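Local coordinates for probable thiol peroxidase (Chromobacterium violaceum, PDB 3KEB), which is a thiol peroxidase of the redoxin family, an oxidoreductase that probably reduces peroxides, at the interface of chains A and B. Sequence-based numbering; all coordinates share one arbitrary frame. Chains: chain A/B, Probable thiol peroxidase.

The interface of chains A and B. Residues chain A 10, 58, 61, 132, 135; chain B 38, 92, 94.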
# COMPACT_ATOMS: atom_id res chain seq x y z
N TYR A 10 -2.49 2.30 19.81
CA TYR A 10 -3.50 2.06 18.78
C TYR A 10 -4.54 1.19 19.44
O TYR A 10 -4.34 0.02 19.64
CB TYR A 10 -2.85 1.37 17.55
CG TYR A 10 -3.82 0.87 16.52
CD1 TYR A 10 -4.65 1.74 15.85
CD2 TYR A 10 -3.87 -0.47 16.16
CE1 TYR A 10 -5.56 1.29 14.90
CE2 TYR A 10 -4.76 -0.94 15.17
CZ TYR A 10 -5.57 -0.05 14.54
OH TYR A 10 -6.45 -0.47 13.57
N SER A 58 -3.08 5.46 6.99
CA SER A 58 -3.49 5.22 5.69
C SER A 58 -4.65 6.29 5.37
O SER A 58 -5.19 6.75 6.31
CB SER A 58 -4.27 3.93 5.61
OG SER A 58 -5.12 3.85 4.42
N GLU A 61 -8.05 5.03 6.65
CA GLU A 61 -8.46 5.08 8.07
C GLU A 61 -9.22 6.41 8.24
O GLU A 61 -9.09 7.31 7.42
CB GLU A 61 -7.25 5.08 8.99
CG GLU A 61 -6.46 3.74 9.05
CD GLU A 61 -7.27 2.56 9.65
OE1 GLU A 61 -8.12 2.77 10.58
OE2 GLU A 61 -7.06 1.40 9.17
N LEU A 132 -0.18 -3.10 13.43
CA LEU A 132 0.23 -2.02 12.52
C LEU A 132 1.57 -2.30 11.81
O LEU A 132 2.16 -1.40 11.21
CB LEU A 132 0.26 -0.67 13.26
CG LEU A 132 -1.12 -0.14 13.67
CD1 LEU A 132 -0.98 1.22 14.34
CD2 LEU A 132 -2.15 -0.09 12.47
N TYR A 135 3.13 -0.31 8.70
CA TYR A 135 2.64 1.01 8.51
C TYR A 135 3.66 2.08 8.87
O TYR A 135 4.56 1.85 9.69
CB TYR A 135 1.34 1.26 9.34
CG TYR A 135 0.06 0.66 8.78
CD1 TYR A 135 -0.21 -0.70 8.90
CD2 TYR A 135 -0.93 1.47 8.24
CE1 TYR A 135 -1.42 -1.21 8.45
CE2 TYR A 135 -2.11 0.96 7.76
CZ TYR A 135 -2.35 -0.38 7.87
OH TYR A 135 -3.52 -0.85 7.42
N LYS B 38 -6.01 -6.65 9.43
CA LYS B 38 -4.70 -6.43 10.06
C LYS B 38 -4.16 -7.68 10.79
O LYS B 38 -3.18 -7.59 11.51
CB LYS B 38 -4.67 -5.19 10.96
CG LYS B 38 -5.12 -3.87 10.25
CD LYS B 38 -4.84 -2.65 11.12
CE LYS B 38 -5.34 -1.33 10.55
NZ LYS B 38 -6.84 -1.26 10.48
N SER B 92 -2.82 -1.33 1.08
CA SER B 92 -2.84 -1.44 2.55
C SER B 92 -4.03 -2.27 3.04
O SER B 92 -5.05 -2.33 2.37
CB SER B 92 -2.90 -0.05 3.21
OG SER B 92 -4.16 0.60 2.94
N SER B 94 -5.97 -1.30 5.29
CA SER B 94 -6.96 -0.28 5.45
C SER B 94 -7.72 -0.07 4.12
O SER B 94 -8.97 -0.09 4.09
CB SER B 94 -6.32 1.02 5.95
OG SER B 94 -5.53 0.85 7.13
O HOH W 1 -8.34 0.90 12.42
O HOH W 2 -8.49 -2.41 12.36
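B:Ser94 and B:Lys38 converge on one carboxylate oxygen of A:Glu61, and the tight half of this patch is built round that atom. The hydroxyl of B:Ser94 donates to A:Glu61 OE2, with OG and OE2 2.6 Å apart, on the anti lone pair, the one turned away from OE1. The side-chain amine N of B:Lys38 reaches the same oxygen on its syn side, 30° out of the carboxylate plane, making a salt bridge of 3.0 Å between NZ and OE2. Two donors from chain B thus grip OE2 and should favour a charged carboxylate. B:Ser94 OG also pairs with the phenol OH of A:Tyr135 at 2.6 Å, so the serine links two side chains of chain A. Its OG lies beside its own backbone N (chi1 -54°), while CB packs against A:Ser58 CB at 3.6 Å.

The lysine chain runs extended until its last torsion, where a bend (chi4 66°) swings NZ toward the glutamate, whose side chain comes from the opposite direction. Alongside its CE lies A:Leu132 CD2, 3.9 Å off, a methyl that also sits over one face of the A:Tyr10 ring, toward the rim.

The A:Tyr10 side is looser and watery. Its OH meets B:Lys38 NZ only weakly, and two waters do much of the joining. Water 1, in plane at the ring's edge, bridges A:Tyr10 OH to A:Glu61 OE1, each 2.6 Å from the water O; water 2 connects A:Tyr10 OH with B:Lys38 NZ.

Within the two-fold dimer of the crystal, the N-terminal strand 7-10 and loops of chain A receive a chain B loop and the first turn of helix 93-103, and a twin patch repeats the contact with the chains exchanged.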